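Local coordinates for uracil-DNA glycosylase (Epstein-Barr virus, PDB 6LYJ), which belongs to the uracil-DNA glycosylase superfamily, with helices packed around a central four-stranded parallel beta-sheet, at residues 53-58 with 165-170; 61-66 with 154-159. All coordinates share one frame; numbering follows the deposited sequence.

Interaction 1 of 2, residues 53-58 with 165-170; sequences ACVRRL and IGWAWF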
loop_
_atom_site.group_PDB
_atom_site.type_symbol
_atom_site.label_atom_id
_atom_site.label_comp_id
_atom_site.label_asym_id
_atom_site.label_seq_id
_atom_site.Cartn_x
_atom_site.Cartn_y
_atom_site.Cartn_z
ATOM N N ALA A 53 -5.592 6.547 -22.530
ATOM C CA ALA A 53 -4.933 7.479 -23.439
ATOM C C ALA A 53 -4.114 8.510 -22.673
ATOM O O ALA A 53 -3.023 8.896 -23.109
ATOM C CB ALA A 53 -5.972 8.159 -24.332
ATOM N N CYS A 54 -4.645 8.997 -21.549
ATOM C CA CYS A 54 -3.895 9.930 -20.712
ATOM C C CYS A 54 -2.577 9.314 -20.263
ATOM O O CYS A 54 -1.519 9.957 -20.329
ATOM C CB CYS A 54 -4.736 10.335 -19.499
ATOM S SG CYS A 54 -3.892 11.428 -18.332
ATOM N N VAL A 55 -2.628 8.068 -19.783
ATOM C CA VAL A 55 -1.397 7.403 -19.358
ATOM C C VAL A 55 -0.443 7.249 -20.539
ATOM O O VAL A 55 0.776 7.411 -20.396
ATOM C CB VAL A 55 -1.709 6.044 -18.701
ATOM C CG1 VAL A 55 -0.418 5.336 -18.302
ATOM C CG2 VAL A 55 -2.608 6.226 -17.485
ATOM N N ARG A 56 -0.980 6.927 -21.722
ATOM C CA ARG A 56 -0.135 6.813 -22.911
ATOM C C ARG A 56 0.572 8.126 -23.229
ATOM O O ARG A 56 1.744 8.127 -23.623
ATOM C CB ARG A 56 -0.953 6.346 -24.115
ATOM C CG ARG A 56 -1.299 4.869 -24.082
ATOM C CD ARG A 56 -1.769 4.386 -25.440
ATOM N NE ARG A 56 -2.179 2.986 -25.403
ATOM C CZ ARG A 56 -3.389 2.556 -25.739
ATOM N NH1 ARG A 56 -4.306 3.417 -26.160
ATOM N NH2 ARG A 56 -3.675 1.263 -25.672
ATOM N N ARG A 57 -0.128 9.254 -23.078
ATOM C CA ARG A 57 0.519 10.546 -23.291
ATOM C C ARG A 57 1.599 10.797 -22.249
ATOM O O ARG A 57 2.687 11.291 -22.575
ATOM C CB ARG A 57 -0.507 11.682 -23.259
ATOM C CG ARG A 57 -1.474 11.717 -24.431
ATOM C CD ARG A 57 -2.272 13.020 -24.448
ATOM N NE ARG A 57 -2.934 13.301 -23.175
ATOM C CZ ARG A 57 -4.130 12.834 -22.823
ATOM N NH1 ARG A 57 -4.807 12.041 -23.642
ATOM N NH2 ARG A 57 -4.644 13.154 -21.642
ATOM N N LEU A 58 1.312 10.473 -20.986
ATOM C CA LEU A 58 2.285 10.720 -19.925
ATOM C C LEU A 58 3.521 9.836 -20.064
ATOM O O LEU A 58 4.607 10.224 -19.621
ATOM C CB LEU A 58 1.632 10.513 -18.558
ATOM C CG LEU A 58 0.502 11.483 -18.203
ATOM C CD1 LEU A 58 -0.284 10.980 -17.003
ATOM C CD2 LEU A 58 1.069 12.867 -17.932
ATOM N N ILE A 165 -5.969 11.204 -12.455
ATOM C CA ILE A 165 -6.124 11.086 -13.899
ATOM C C ILE A 165 -7.302 10.206 -14.286
ATOM O O ILE A 165 -7.548 10.002 -15.484
ATOM C CB ILE A 165 -4.826 10.579 -14.551
ATOM C CG1 ILE A 165 -4.551 9.136 -14.138
ATOM C CG2 ILE A 165 -3.665 11.489 -14.170
ATOM C CD1 ILE A 165 -3.376 8.530 -14.851
ATOM N N GLY A 166 -8.039 9.680 -13.312
ATOM C CA GLY A 166 -9.249 8.927 -13.582
ATOM C C GLY A 166 -9.210 7.473 -13.167
ATOM O O GLY A 166 -10.213 6.773 -13.364
ATOM N N TRP A 167 -8.102 6.964 -12.618
ATOM C CA TRP A 167 -8.081 5.571 -12.178
ATOM C C TRP A 167 -9.071 5.328 -11.043
ATOM O O TRP A 167 -9.664 4.247 -10.954
ATOM C CB TRP A 167 -6.672 5.160 -11.742
ATOM C CG TRP A 167 -5.699 4.895 -12.870
ATOM C CD1 TRP A 167 -4.450 5.434 -13.017
ATOM C CD2 TRP A 167 -5.896 4.031 -13.997
ATOM N NE1 TRP A 167 -3.860 4.956 -14.160
ATOM C CE2 TRP A 167 -4.727 4.095 -14.781
ATOM C CE3 TRP A 167 -6.949 3.211 -14.422
ATOM C CZ2 TRP A 167 -4.579 3.369 -15.964
ATOM C CZ3 TRP A 167 -6.801 2.494 -15.597
ATOM C CH2 TRP A 167 -5.626 2.578 -16.355
ATOM N N ALA A 168 -9.235 6.308 -10.147
ATOM C CA ALA A 168 -10.083 6.103 -8.974
ATOM C C ALA A 168 -11.535 5.851 -9.367
ATOM O O ALA A 168 -12.207 5.005 -8.766
ATOM C CB ALA A 168 -9.981 7.305 -8.031
ATOM N N TRP A 169 -12.033 6.564 -10.380
ATOM C CA TRP A 169 -13.368 6.272 -10.900
ATOM C C TRP A 169 -13.475 4.822 -11.363
ATOM O O TRP A 169 -14.441 4.118 -11.030
ATOM C CB TRP A 169 -13.699 7.230 -12.049
ATOM C CG TRP A 169 -14.748 6.700 -12.970
ATOM C CD1 TRP A 169 -16.099 6.767 -12.800
ATOM C CD2 TRP A 169 -14.530 5.993 -14.195
ATOM N NE1 TRP A 169 -16.738 6.152 -13.850
ATOM C CE2 TRP A 169 -15.796 5.666 -14.719
ATOM C CE3 TRP A 169 -13.386 5.604 -14.902
ATOM C CZ2 TRP A 169 -15.952 4.971 -15.918
ATOM C CZ3 TRP A 169 -13.545 4.910 -16.091
ATOM C CH2 TRP A 169 -14.817 4.606 -16.587
ATOM N N PHE A 170 -12.462 4.342 -12.087
ATOM C CA PHE A 170 -12.524 2.994 -12.643
ATOM C C PHE A 170 -12.479 1.945 -11.539
ATOM O O PHE A 170 -13.282 1.005 -11.534
ATOM C CB PHE A 170 -11.390 2.775 -13.646
ATOM C CG PHE A 170 -11.277 1.350 -14.124
ATOM C CD1 PHE A 170 -12.300 0.771 -14.859
ATOM C CD2 PHE A 170 -10.150 0.591 -13.842
ATOM C CE1 PHE A 170 -12.210 -0.546 -15.298
ATOM C CE2 PHE A 170 -10.050 -0.727 -14.285
ATOM C CZ PHE A 170 -11.081 -1.291 -15.013
#

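Interaction 2 of 2, residues 61-66 with 154-159; sequences QATVYP and VQKGKP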
loop_
_atom_site.group_PDB
_atom_site.type_symbol
_atom_site.label_atom_id
_atom_site.label_comp_id
_atom_site.label_asym_id
_atom_site.label_seq_id
_atom_site.Cartn_x
_atom_site.Cartn_y
_atom_site.Cartn_z
ATOM N N GLN A 61 6.630 11.334 -21.782
ATOM C CA GLN A 61 7.302 12.421 -21.088
ATOM C C GLN A 61 8.093 11.970 -19.867
ATOM O O GLN A 61 8.992 12.698 -19.432
ATOM C CB GLN A 61 6.276 13.487 -20.685
ATOM C CG GLN A 61 5.490 14.017 -21.879
ATOM C CD GLN A 61 4.211 14.727 -21.487
ATOM O OE1 GLN A 61 3.780 14.668 -20.336
ATOM N NE2 GLN A 61 3.594 15.406 -22.449
ATOM N N ALA A 62 7.805 10.791 -19.319
ATOM C CA ALA A 62 8.454 10.359 -18.089
ATOM C C ALA A 62 8.275 8.856 -17.936
ATOM O O ALA A 62 7.473 8.228 -18.632
ATOM C CB ALA A 62 7.893 11.100 -16.871
ATOM N N THR A 63 9.032 8.289 -16.997
ATOM C CA THR A 63 8.910 6.875 -16.672
ATOM C C THR A 63 7.648 6.637 -15.856
ATOM O O THR A 63 7.428 7.291 -14.831
ATOM C CB THR A 63 10.131 6.392 -15.888
ATOM O OG1 THR A 63 11.330 6.789 -16.565
ATOM C CG2 THR A 63 10.106 4.877 -15.752
ATOM N N VAL A 64 6.829 5.688 -16.306
ATOM C CA VAL A 64 5.569 5.347 -15.659
ATOM C C VAL A 64 5.584 3.863 -15.316
ATOM O O VAL A 64 5.975 3.030 -16.142
ATOM C CB VAL A 64 4.366 5.693 -16.564
ATOM C CG1 VAL A 64 3.057 5.236 -15.927
ATOM C CG2 VAL A 64 4.333 7.190 -16.856
ATOM N N TYR A 65 5.151 3.535 -14.097
ATOM C CA TYR A 65 5.092 2.164 -13.621
ATOM C C TYR A 65 3.652 1.758 -13.325
ATOM O O TYR A 65 2.856 2.586 -12.874
ATOM C CB TYR A 65 5.932 1.971 -12.345
ATOM C CG TYR A 65 7.408 2.258 -12.501
ATOM C CD1 TYR A 65 8.171 1.585 -13.446
ATOM C CD2 TYR A 65 8.039 3.195 -11.695
ATOM C CE1 TYR A 65 9.528 1.836 -13.583
ATOM C CE2 TYR A 65 9.389 3.458 -11.825
ATOM C CZ TYR A 65 10.129 2.774 -12.773
ATOM O OH TYR A 65 11.474 3.036 -12.909
ATOM N N PRO A 66 3.280 0.498 -13.593
ATOM C CA PRO A 66 4.134 -0.438 -14.329
ATOM C C PRO A 66 4.034 -0.181 -15.831
ATOM O O PRO A 66 3.461 0.840 -16.230
ATOM C CB PRO A 66 3.569 -1.807 -13.951
ATOM C CG PRO A 66 2.152 -1.550 -13.587
ATOM C CD PRO A 66 2.055 -0.140 -13.081
ATOM N N VAL A 154 1.728 5.038 -11.827
ATOM C CA VAL A 154 2.430 6.056 -11.052
ATOM C C VAL A 154 3.674 6.478 -11.826
ATOM O O VAL A 154 4.322 5.657 -12.482
ATOM C CB VAL A 154 2.776 5.539 -9.634
ATOM C CG1 VAL A 154 3.773 4.381 -9.697
ATOM C CG2 VAL A 154 3.293 6.670 -8.754
ATOM N N GLN A 155 4.003 7.767 -11.755
ATOM C CA GLN A 155 5.258 8.248 -12.317
ATOM C C GLN A 155 6.413 7.882 -11.390
ATOM O O GLN A 155 6.281 7.931 -10.164
ATOM C CB GLN A 155 5.213 9.760 -12.542
ATOM C CG GLN A 155 6.450 10.310 -13.252
ATOM C CD GLN A 155 6.432 11.821 -13.417
ATOM O OE1 GLN A 155 5.379 12.428 -13.621
ATOM N NE2 GLN A 155 7.607 12.435 -13.338
ATOM N N LYS A 156 7.535 7.483 -11.989
ATOM C CA LYS A 156 8.726 7.105 -11.236
ATOM C C LYS A 156 9.075 8.138 -10.170
ATOM O O LYS A 156 9.168 9.334 -10.450
ATOM C CB LYS A 156 9.904 6.928 -12.194
ATOM C CG LYS A 156 11.259 6.831 -11.512
ATOM C CD LYS A 156 12.375 6.768 -12.539
ATOM C CE LYS A 156 13.743 6.858 -11.879
ATOM N NZ LYS A 156 14.825 7.046 -12.886
ATOM N N GLY A 157 9.255 7.664 -8.939
ATOM C CA GLY A 157 9.689 8.501 -7.840
ATOM C C GLY A 157 8.664 9.467 -7.291
ATOM O O GLY A 157 8.994 10.227 -6.374
ATOM N N LYS A 158 7.437 9.477 -7.810
ATOM C CA LYS A 158 6.429 10.459 -7.412
ATOM C C LYS A 158 5.144 9.765 -6.979
ATOM O O LYS A 158 4.217 9.590 -7.782
ATOM C CB LYS A 158 6.167 11.451 -8.543
ATOM C CG LYS A 158 7.336 12.401 -8.798
ATOM C CD LYS A 158 7.048 13.355 -9.946
ATOM C CE LYS A 158 8.087 14.469 -10.025
ATOM N NZ LYS A 158 9.442 14.008 -9.617
ATOM N N PRO A 159 5.053 9.350 -5.718
ATOM C CA PRO A 159 3.827 8.697 -5.242
ATOM C C PRO A 159 2.625 9.621 -5.364
ATOM O O PRO A 159 2.711 10.819 -5.093
ATOM C CB PRO A 159 4.138 8.379 -3.777
ATOM C CG PRO A 159 5.264 9.311 -3.406
ATOM C CD PRO A 159 6.070 9.473 -4.658
#

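Interaction 1 of 2, residues 53-58 with 165-170
Cys54, Val55 and Leu58, on one flank of helix 42-59, meet Ile165 and the ring of Trp167 in an apolar contact without hydrogen bonds between the segments. Cys54 comes first: its thiol, anti to the backbone N (chi1 177°), reaches the branch point of Ile165, with SG 4.0 Å from CB and 4.2 Å from CG2. One residue on, Val55 lends a single methyl to two partners. Its CG2 stands 3.6 Å from Ile165 CD1, the two side chains crossing at about a right angle, and also lies against the indole of Trp167, 3.8 Å from both NE1 and CZ2, in an oblique approach. Trp167 NE1 hydrogen-bonds to Thr153 OG1, which gives the buried indole N-H a partner and is consistent with a settled ring orientation beside Val55. Leu58, a turn after Cys54, closes the row more loosely, CD1 to Ile165 CG2 at 4.4 Å. Ile165 thus meets all three helix residues, its CB and CG2 turned to Cys54, CG2 to Leu58 and CD1 to Val55. Gly166, at the N-cap, opens helix 167-181. The contact therefore joins the C-terminal part of helix 42-59 to the start of helix 167-181, and Trp167 extends it by packing on Leu48 and Val51 of the former.

Interaction 2 of 2, residues 61-66 with 154-159
Lys156 lays its aliphatic chain beside the Tyr65 ring, the two side chains pointing the same way. Its CB is 3.5 Å from Tyr65 CE2, in an oblique approach, and 3.7 Å from Thr63 CB. CG, anti to the backbone N (chi1 167°), continues past CE2 to Tyr65 OH, and CD touches both that hydroxyl, 3.9 Å away, and Thr63 CB. Beyond CD the extended chain carries NZ away from segment 61-66. The backbones of the two segments form a short antiparallel ladder. Tyr65 and Val154 form a hydrogen-bonded pair, with Tyr65 N to Val154 O at 2.8 Å and Val154 N to Tyr65 O at 2.9 Å, the second more bent at the hydrogen (140°). Val64 and Gln155 make the adjoining non-hydrogen-bonded pair, and Lys156 N adds a nearly straight bond to Thr63 O, 2.9 Å. The extended Gln155 side chain passes Thr63 O with CG and brings CG, CD and NE2 against Ala62 CB, NE2 at 3.8 Å. A type II turn from Gln155 to Lys158 ends the second strand. Strand 64-65 follows helix 42-59, and strand 154-155 follows strand 145-149 and leads on to helix 167-181; their small sheet is separate from the four-stranded parallel sheet.

In the fold
Both interactions join the same two parts of the chain: helix 42-59 leads into strand 64-65, and strand 154-155 leads into helix 167-181, so each pairs an element of the first run with one of the second. Their chemistry differs. Interaction 1 is side-chain packing alone and has no exposed residue among those that touch, whereas interaction 2 rests on backbone hydrogen bonds and carries exposed Thr63 and Lys156 at its outer side. Both are partly buried, well away from the centre of the chain. Val64 links them by packing, its CG1 4.2 Å from Val55 CG1 and its CG2 4.1 Å from the carbonyl oxygen Leu58 O.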